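Alanine glyoxylate transaminase (Thermococcus litoralis, PDB 2ZC0) probably transfers the amino group of alanine to glyoxylate, using pyridoxal 5'-phosphate as its cofactor. Local coordinates at residues T215-M220 against L245-G250; G42-E47 against L249-R254. All blocks are in the same frame, centred on the assembly; numbering follows the deposited sequence.

Interaction 1 of 2, residues T215-M220 against L245-G250; sequences TAYNFM and LSKVLG. With PMP (4'-deoxy-4'-aminopyridoxal-5'-phosphate), chain F.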
ATOM      1  N   THR A 215      11.645  25.649  -5.883  1.00 35.58           N
ATOM      2  CA  THR A 215      12.347  26.931  -5.959  1.00 34.65           C
ATOM      3  C   THR A 215      13.867  26.804  -5.799  1.00 36.24           C
ATOM      4  O   THR A 215      14.536  27.732  -5.330  1.00 36.53           O
ATOM      5  CB  THR A 215      11.837  27.881  -4.850  1.00 35.65           C
ATOM      6  OG1 THR A 215      12.116  27.298  -3.563  1.00 36.61           O
ATOM      7  CG2 THR A 215      10.348  28.107  -4.982  1.00 30.07           C
ATOM      8  N   ALA A 216      14.408  25.656  -6.187  1.00 36.13           N
ATOM      9  CA  ALA A 216      15.842  25.409  -6.074  1.00 37.92           C
ATOM     10  C   ALA A 216      16.732  26.457  -6.749  1.00 38.55           C
ATOM     11  O   ALA A 216      17.808  26.776  -6.244  1.00 40.48           O
ATOM     12  CB  ALA A 216      16.175  24.020  -6.623  1.00 37.16           C
ATOM     13  N   TYR A 217      16.295  27.014  -7.873  1.00 40.39           N
ATOM     14  CA  TYR A 217      17.116  27.995  -8.578  1.00 40.69           C
ATOM     15  C   TYR A 217      16.574  29.417  -8.612  1.00 43.19           C
ATOM     16  O   TYR A 217      17.004  30.225  -9.440  1.00 44.80           O
ATOM     17  CB  TYR A 217      17.377  27.495 -10.008  1.00 38.86           C
ATOM     18  CG  TYR A 217      17.982  26.108 -10.024  1.00 36.81           C
ATOM     19  CD1 TYR A 217      17.182  24.976 -10.224  1.00 36.13           C
ATOM     20  CD2 TYR A 217      19.330  25.917  -9.710  1.00 33.56           C
ATOM     21  CE1 TYR A 217      17.709  23.686 -10.098  1.00 34.56           C
ATOM     22  CE2 TYR A 217      19.867  24.639  -9.580  1.00 35.15           C
ATOM     23  CZ  TYR A 217      19.049  23.527  -9.771  1.00 35.95           C
ATOM     24  OH  TYR A 217      19.583  22.271  -9.593  1.00 35.99           O
ATOM     25  N   ASN A 218      15.654  29.737  -7.709  1.00 43.50           N
ATOM     26  CA  ASN A 218      15.058  31.069  -7.673  1.00 44.68           C
ATOM     27  C   ASN A 218      16.059  32.154  -7.374  1.00 46.97           C
ATOM     28  O   ASN A 218      15.817  33.324  -7.659  1.00 49.42           O
ATOM     29  CB  ASN A 218      13.935  31.115  -6.634  1.00 41.83           C
ATOM     30  CG  ASN A 218      12.705  30.410  -7.115  1.00 39.81           C
ATOM     31  OD1 ASN A 218      12.801  29.483  -7.921  1.00 41.91           O
ATOM     32  ND2 ASN A 218      11.543  30.831  -6.639  1.00 33.78           N
ATOM     33  N   PHE A 219      17.187  31.761  -6.798  1.00 48.47           N
ATOM     34  CA  PHE A 219      18.215  32.718  -6.454  1.00 50.06           C
ATOM     35  C   PHE A 219      19.414  32.668  -7.391  1.00 51.07           C
ATOM     36  O   PHE A 219      20.446  33.268  -7.115  1.00 52.60           O
ATOM     37  CB  PHE A 219      18.626  32.516  -4.995  1.00 49.61           C
ATOM     38  CG  PHE A 219      17.468  32.604  -4.041  1.00 50.65           C
ATOM     39  CD1 PHE A 219      16.936  31.453  -3.464  1.00 51.82           C
ATOM     40  CD2 PHE A 219      16.864  33.827  -3.774  1.00 50.93           C
ATOM     41  CE1 PHE A 219      15.814  31.522  -2.638  1.00 52.26           C
ATOM     42  CE2 PHE A 219      15.741  33.907  -2.950  1.00 53.36           C
ATOM     43  CZ  PHE A 219      15.215  32.750  -2.382  1.00 52.50           C
ATOM     44  N   MET A 220      19.281  31.945  -8.498  1.00 51.56           N
ATOM     45  CA  MET A 220      20.352  31.890  -9.488  1.00 52.79           C
ATOM     46  C   MET A 220      19.797  32.401 -10.808  1.00 53.30           C
ATOM     47  O   MET A 220      20.070  31.824 -11.857  1.00 53.64           O
ATOM     48  CB  MET A 220      20.875  30.469  -9.703  1.00 53.72           C
ATOM     49  CG  MET A 220      21.472  29.816  -8.477  1.00 55.79           C
ATOM     50  SD  MET A 220      22.856  28.764  -8.933  1.00 60.27           S
ATOM     51  CE  MET A 220      22.111  27.751 -10.134  1.00 56.59           C
ATOM     52  N   LEU A 245      18.687  26.272   0.189  1.00 39.07           N
ATOM     53  CA  LEU A 245      19.778  27.239   0.146  1.00 39.58           C
ATOM     54  C   LEU A 245      21.024  26.555  -0.395  1.00 40.43           C
ATOM     55  O   LEU A 245      22.096  27.158  -0.449  1.00 40.02           O
ATOM     56  CB  LEU A 245      20.097  27.762   1.550  1.00 41.59           C
ATOM     57  CG  LEU A 245      19.480  29.056   2.079  1.00 43.41           C
ATOM     58  CD1 LEU A 245      19.994  29.290   3.491  1.00 43.56           C
ATOM     59  CD2 LEU A 245      19.856  30.234   1.181  1.00 43.61           C
ATOM     60  N   SER A 246      20.882  25.292  -0.788  1.00 40.75           N
ATOM     61  CA  SER A 246      22.012  24.534  -1.298  1.00 42.13           C
ATOM     62  C   SER A 246      22.768  25.229  -2.442  1.00 42.68           C
ATOM     63  O   SER A 246      23.992  25.194  -2.476  1.00 41.93           O
ATOM     64  CB  SER A 246      21.561  23.127  -1.723  1.00 42.91           C
ATOM     65  OG  SER A 246      20.621  23.174  -2.777  1.00 47.61           O
ATOM     66  N   LYS A 247      22.054  25.880  -3.359  1.00 43.95           N
ATOM     67  CA  LYS A 247      22.727  26.553  -4.472  1.00 46.65           C
ATOM     68  C   LYS A 247      23.302  27.913  -4.083  1.00 47.45           C
ATOM     69  O   LYS A 247      23.907  28.592  -4.909  1.00 48.50           O
ATOM     70  CB  LYS A 247      21.774  26.727  -5.659  1.00 45.39           C
ATOM     71  CG  LYS A 247      21.011  25.461  -6.028  1.00 47.10           C
ATOM     72  CD  LYS A 247      21.954  24.305  -6.310  1.00 49.53           C
ATOM     73  CE  LYS A 247      21.249  22.971  -6.095  1.00 54.38           C
ATOM     74  NZ  LYS A 247      20.040  22.819  -6.951  1.00 55.25           N
ATOM     75  N   VAL A 248      23.115  28.301  -2.828  1.00 46.76           N
ATOM     76  CA  VAL A 248      23.610  29.576  -2.343  1.00 45.90           C
ATOM     77  C   VAL A 248      24.678  29.377  -1.273  1.00 47.17           C
ATOM     78  O   VAL A 248      25.833  29.774  -1.444  1.00 47.19           O
ATOM     79  CB  VAL A 248      22.465  30.420  -1.734  1.00 47.86           C
ATOM     80  CG1 VAL A 248      23.014  31.709  -1.132  1.00 45.77           C
ATOM     81  CG2 VAL A 248      21.414  30.723  -2.799  1.00 46.35           C
ATOM     82  N   LEU A 249      24.281  28.755  -0.166  1.00 47.30           N
ATOM     83  CA  LEU A 249      25.182  28.513   0.948  1.00 46.24           C
ATOM     84  C   LEU A 249      26.127  27.353   0.663  1.00 46.05           C
ATOM     85  O   LEU A 249      27.288  27.359   1.071  1.00 45.51           O
ATOM     86  CB  LEU A 249      24.366  28.224   2.211  1.00 46.27           C
ATOM     87  CG  LEU A 249      25.149  27.952   3.499  1.00 50.37           C
ATOM     88  CD1 LEU A 249      25.857  29.234   3.964  1.00 49.27           C
ATOM     89  CD2 LEU A 249      24.184  27.457   4.575  1.00 49.56           C
ATOM     90  N   GLY A 250      25.628  26.358  -0.055  1.00 45.14           N
ATOM     91  CA  GLY A 250      26.431  25.191  -0.348  1.00 45.11           C
ATOM     92  C   GLY A 250      25.518  23.982  -0.409  1.00 45.90           C
ATOM     93  O   GLY A 250      24.699  23.743   0.475  1.00 45.98           O
TER
HETATM   94  N1  PMP F 409      15.177  20.414  -6.790  1.00 61.96           N
HETATM   95  C2  PMP F 409      15.855  20.500  -7.957  1.00 61.40           C
HETATM   96  C2A PMP F 409      15.047  20.888  -9.197  1.00 59.78           C
HETATM   97  C3  PMP F 409      17.252  20.248  -8.020  1.00 60.96           C
HETATM   98  O3  PMP F 409      17.913  20.343  -9.237  1.00 59.18           O
HETATM   99  C4  PMP F 409      17.950  19.885  -6.809  1.00 61.56           C
HETATM  100  C4A PMP F 409      19.465  19.615  -6.885  1.00 61.44           C
HETATM  101  N4A PMP F 409      19.832  18.248  -6.514  1.00 66.22           N
HETATM  102  C5  PMP F 409      17.126  19.799  -5.508  1.00 60.83           C
HETATM  103  C6  PMP F 409      15.738  20.074  -5.564  1.00 61.04           C
HETATM  104  C5A PMP F 409      17.746  19.427  -4.148  1.00 58.98           C
HETATM  105  O4P PMP F 409      18.459  20.224  -3.856  1.00 56.06           O
HETATM  106  P   PMP F 409      19.115  19.918  -2.349  1.00 48.16           P
HETATM  107  O1P PMP F 409      18.660  21.084  -0.924  1.00 57.73           O
HETATM  108  O2P PMP F 409      21.002  20.089  -2.599  1.00 56.02           O
HETATM  109  O3P PMP F 409      18.779  18.239  -1.749  1.00 56.25           O
HETATM  110  O   HOH W   1      19.529  27.080  -3.611  1.00 50.32           O

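Interaction 2 of 2, residues G42-E47 against L249-R254; sequences GDPDPE and LGTGFR. With PMP (4'-deoxy-4'-aminopyridoxal-5'-phosphate), chain F.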
ATOM      1  N   GLY A  42      25.265  18.657 -10.258  1.00 50.02           N
ATOM      2  CA  GLY A  42      24.685  19.968 -10.066  1.00 48.21           C
ATOM      3  C   GLY A  42      25.191  20.718  -8.845  1.00 47.48           C
ATOM      4  O   GLY A  42      24.403  21.274  -8.078  1.00 47.93           O
ATOM      5  N   ASP A  43      26.506  20.762  -8.682  1.00 45.47           N
ATOM      6  CA  ASP A  43      27.097  21.450  -7.551  1.00 46.29           C
ATOM      7  C   ASP A  43      27.410  22.913  -7.833  1.00 47.28           C
ATOM      8  O   ASP A  43      27.592  23.312  -8.977  1.00 48.84           O
ATOM      9  CB  ASP A  43      28.386  20.743  -7.130  1.00 44.11           C
ATOM     10  CG  ASP A  43      28.122  19.401  -6.493  1.00 44.49           C
ATOM     11  OD1 ASP A  43      27.602  19.386  -5.360  1.00 42.99           O
ATOM     12  OD2 ASP A  43      28.424  18.366  -7.121  1.00 42.35           O
ATOM     13  N   PRO A  44      27.429  23.746  -6.787  1.00 47.87           N
ATOM     14  CA  PRO A  44      27.748  25.159  -6.995  1.00 48.84           C
ATOM     15  C   PRO A  44      29.274  25.175  -7.072  1.00 49.19           C
ATOM     16  O   PRO A  44      29.899  24.157  -6.770  1.00 47.47           O
ATOM     17  CB  PRO A  44      27.243  25.809  -5.717  1.00 49.19           C
ATOM     18  CG  PRO A  44      27.504  24.738  -4.689  1.00 48.98           C
ATOM     19  CD  PRO A  44      26.969  23.512  -5.407  1.00 47.66           C
ATOM     20  N   ASP A  45      29.875  26.295  -7.474  1.00 48.49           N
ATOM     21  CA  ASP A  45      31.340  26.374  -7.530  1.00 48.17           C
ATOM     22  C   ASP A  45      31.820  26.581  -6.096  1.00 47.52           C
ATOM     23  O   ASP A  45      31.448  27.560  -5.454  1.00 47.86           O
ATOM     24  CB  ASP A  45      31.799  27.567  -8.378  1.00 49.11           C
ATOM     25  CG  ASP A  45      33.309  27.569  -8.637  1.00 49.69           C
ATOM     26  OD1 ASP A  45      34.098  27.170  -7.747  1.00 49.48           O
ATOM     27  OD2 ASP A  45      33.714  27.990  -9.741  1.00 51.42           O
ATOM     28  N   PRO A  46      32.652  25.666  -5.578  1.00 47.44           N
ATOM     29  CA  PRO A  46      33.162  25.780  -4.208  1.00 49.08           C
ATOM     30  C   PRO A  46      34.058  26.995  -3.991  1.00 50.61           C
ATOM     31  O   PRO A  46      34.291  27.411  -2.852  1.00 52.41           O
ATOM     32  CB  PRO A  46      33.897  24.454  -4.000  1.00 47.86           C
ATOM     33  CG  PRO A  46      34.392  24.136  -5.376  1.00 48.05           C
ATOM     34  CD  PRO A  46      33.211  24.480  -6.253  1.00 47.63           C
ATOM     35  N   GLU A  47      34.555  27.563  -5.087  1.00 51.55           N
ATOM     36  CA  GLU A  47      35.414  28.741  -5.018  1.00 51.70           C
ATOM     37  C   GLU A  47      34.583  30.023  -5.058  1.00 52.21           C
ATOM     38  O   GLU A  47      35.063  31.091  -4.680  1.00 51.92           O
ATOM     39  CB  GLU A  47      36.434  28.740  -6.169  1.00 53.11           C
ATOM     40  CG  GLU A  47      37.380  27.538  -6.180  1.00 53.98           C
ATOM     41  CD  GLU A  47      37.895  27.183  -4.796  1.00 55.80           C
ATOM     42  OE1 GLU A  47      38.321  28.098  -4.057  1.00 55.16           O
ATOM     43  OE2 GLU A  47      37.873  25.983  -4.449  1.00 58.06           O
ATOM     44  N   LEU A 249      24.281  28.755  -0.166  1.00 47.30           N
ATOM     45  CA  LEU A 249      25.182  28.513   0.948  1.00 46.24           C
ATOM     46  C   LEU A 249      26.127  27.353   0.663  1.00 46.05           C
ATOM     47  O   LEU A 249      27.288  27.359   1.071  1.00 45.51           O
ATOM     48  CB  LEU A 249      24.366  28.224   2.211  1.00 46.27           C
ATOM     49  CG  LEU A 249      25.149  27.952   3.499  1.00 50.37           C
ATOM     50  CD1 LEU A 249      25.857  29.234   3.964  1.00 49.27           C
ATOM     51  CD2 LEU A 249      24.184  27.457   4.575  1.00 49.56           C
ATOM     52  N   GLY A 250      25.628  26.358  -0.055  1.00 45.14           N
ATOM     53  CA  GLY A 250      26.431  25.191  -0.348  1.00 45.11           C
ATOM     54  C   GLY A 250      25.518  23.982  -0.409  1.00 45.90           C
ATOM     55  O   GLY A 250      24.699  23.743   0.475  1.00 45.98           O
ATOM     56  N   THR A 251      25.677  23.212  -1.470  1.00 45.38           N
ATOM     57  CA  THR A 251      24.873  22.035  -1.713  1.00 44.63           C
ATOM     58  C   THR A 251      25.050  20.880  -0.705  1.00 43.05           C
ATOM     59  O   THR A 251      24.171  20.030  -0.586  1.00 42.43           O
ATOM     60  CB  THR A 251      25.158  21.557  -3.139  1.00 43.33           C
ATOM     61  OG1 THR A 251      23.944  21.121  -3.756  1.00 47.00           O
ATOM     62  CG2 THR A 251      26.164  20.460  -3.132  1.00 41.86           C
ATOM     63  N   GLY A 252      26.164  20.860   0.026  1.00 40.91           N
ATOM     64  CA  GLY A 252      26.399  19.791   0.985  1.00 39.68           C
ATOM     65  C   GLY A 252      25.957  20.035   2.431  1.00 39.96           C
ATOM     66  O   GLY A 252      26.130  19.161   3.279  1.00 36.64           O
ATOM     67  N   PHE A 253      25.387  21.210   2.711  1.00 37.39           N
ATOM     68  CA  PHE A 253      24.932  21.555   4.057  1.00 37.88           C
ATOM     69  C   PHE A 253      23.582  20.889   4.365  1.00 36.70           C
ATOM     70  O   PHE A 253      23.216  20.700   5.524  1.00 35.79           O
ATOM     71  CB  PHE A 253      24.826  23.089   4.225  1.00 37.77           C
ATOM     72  CG  PHE A 253      26.165  23.786   4.351  1.00 38.80           C
ATOM     73  CD1 PHE A 253      26.929  23.654   5.511  1.00 36.99           C
ATOM     74  CD2 PHE A 253      26.682  24.534   3.293  1.00 37.89           C
ATOM     75  CE1 PHE A 253      28.196  24.253   5.616  1.00 38.71           C
ATOM     76  CE2 PHE A 253      27.948  25.138   3.386  1.00 39.67           C
ATOM     77  CZ  PHE A 253      28.706  24.995   4.552  1.00 38.94           C
ATOM     78  N   ARG A 254      22.845  20.531   3.320  1.00 35.03           N
ATOM     79  CA  ARG A 254      21.558  19.865   3.497  1.00 35.43           C
ATOM     80  C   ARG A 254      20.581  20.773   4.250  1.00 34.44           C
ATOM     81  O   ARG A 254      20.033  20.372   5.272  1.00 35.59           O
ATOM     82  CB  ARG A 254      21.735  18.544   4.292  1.00 34.63           C
ATOM     83  CG  ARG A 254      22.800  17.553   3.767  1.00 34.23           C
ATOM     84  CD  ARG A 254      22.344  16.858   2.489  1.00 37.58           C
ATOM     85  NE  ARG A 254      22.260  17.821   1.411  1.00 38.21           N
ATOM     86  CZ  ARG A 254      21.295  17.881   0.502  1.00 40.40           C
ATOM     87  NH1 ARG A 254      21.353  18.835  -0.423  1.00 38.29           N
ATOM     88  NH2 ARG A 254      20.291  17.006   0.501  1.00 34.06           N
TER
HETATM   89  N1  PMP F 409      15.177  20.414  -6.790  1.00 61.96           N
HETATM   90  C2  PMP F 409      15.855  20.500  -7.957  1.00 61.40           C
HETATM   91  C2A PMP F 409      15.047  20.888  -9.197  1.00 59.78           C
HETATM   92  C3  PMP F 409      17.252  20.248  -8.020  1.00 60.96           C
HETATM   93  O3  PMP F 409      17.913  20.343  -9.237  1.00 59.18           O
HETATM   94  C4  PMP F 409      17.950  19.885  -6.809  1.00 61.56           C
HETATM   95  C4A PMP F 409      19.465  19.615  -6.885  1.00 61.44           C
HETATM   96  N4A PMP F 409      19.832  18.248  -6.514  1.00 66.22           N
HETATM   97  C5  PMP F 409      17.126  19.799  -5.508  1.00 60.83           C
HETATM   98  C6  PMP F 409      15.738  20.074  -5.564  1.00 61.04           C
HETATM   99  C5A PMP F 409      17.746  19.427  -4.148  1.00 58.98           C
HETATM  100  O4P PMP F 409      18.459  20.224  -3.856  1.00 56.06           O
HETATM  101  P   PMP F 409      19.115  19.918  -2.349  1.00 48.16           P
HETATM  102  O1P PMP F 409      18.660  21.084  -0.924  1.00 57.73           O
HETATM  103  O2P PMP F 409      21.002  20.089  -2.599  1.00 56.02           O
HETATM  104  O3P PMP F 409      18.779  18.239  -1.749  1.00 56.25           O

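Interaction 1 of 2, residues T215-M220 against L245-G250
The Y217 ring has the methyl of A216 on one face, with CB 3.7 Å above the plane and displaced toward the rim. O3 of PMP sits at the ring's edge, near its plane, while the K247 amine comes in obliquely. That same A216 methyl also lies over the face of the cofactor's pyridine ring, its CB 3.7 Å from PMP N1. The F219 ring turns aside to meet F87, so across this contact F219 offers its CB, which touches V248 CG2.

K247 does most of the work. Its CG starts anti to the carbonyl carbon, and the chain bends at chi2 (-56°) and again at chi4 (58°), folding past the tyrosine. CG packs against A216 O at 3.5 Å, and M220 SD flanks CB. At the tip, K247 NZ donates to Y217 OH over 2.7 Å. Y217 OH in turn shares a 2.6 Å hydrogen bond with PMP O3, so the phenol oxygen is gripped from two sides. Nearer the backbone, a water accepts from K247 N and donates to A216 O, tying the two loops together. S246 OG makes a weak approach to the cofactor phosphate. A phenylalanine in place of Y217 would remove the hydroxyl, and with it would probably go the anchors on both K247 NZ and PMP O3.

K247 NZ stands 3.3 Å from PMP C4A without being joined to it, consistent with the aminated cofactor having released the lysine that, in this family, forms the internal aldimine. If protonated, the K247 amine, which reaches the phenol oxygen, would probably favour negative charge shared along the Y217 OH and PMP O3 pair, and its bond to the phenol keeps the lysine beside C4A.

Interaction 2 of 2, residues G42-E47 against L249-R254
This contact belongs to the phosphate-binding side of the cofactor site, where the loop following strand 239-244 meets the one leading into helix 51-64. P44 and T251 carry the packing: P44 CD presses on T251 CB at 3.5 Å, tighter than usual for two carbons, and no hydrogen bond joins the two segments. Alongside, the D43 carboxylate crosses T251 at about a right angle, but its OD1 has its polar partner in Y71 N of the second subunit.

Beyond the pair, T251 OG1 makes a weak bond to PMP O2P, and T251 O accepts from R254 NH1 at 3.1 Å, in the carbonyl plane. This bond helps hold the guanidinium edge-on to the phosphate, where R254 NH2 donates to PMP O3P at 3.0 Å; D276 O of the second subunit takes NH2 as well. G250 needs to be glycine: its phi of 147° would jam a side chain, and a CB would also strike F253. At the far end, D45 OD1 accepts from E47 N in an Asx turn.

One loop that carries the lysine beside C4A, followed by a threonine and an arginine that reach the cofactor phosphate, is typical of class I aminotransferases.

Both contacts are buried, and both draw on the single loop after strand 239-244, sharing L249 and G250; their centres lie about 9 Å apart. They pack directly on one another, with S246 CB 3.5 Å from T251 CA. Interaction 1 works at the pyridine end of PMP, closer to the centre of the chain, and its chemistry is a polar chain of amine, phenol and cofactor oxygen backed by apolar packing. Interaction 2 lies further out, at the phosphate end: between its segments there is only packing, and its polar groups bond within their own loops, to the cofactor, to other parts of the chain and to the second subunit. Y71 of that subunit touches both, packing on K247 and on T251.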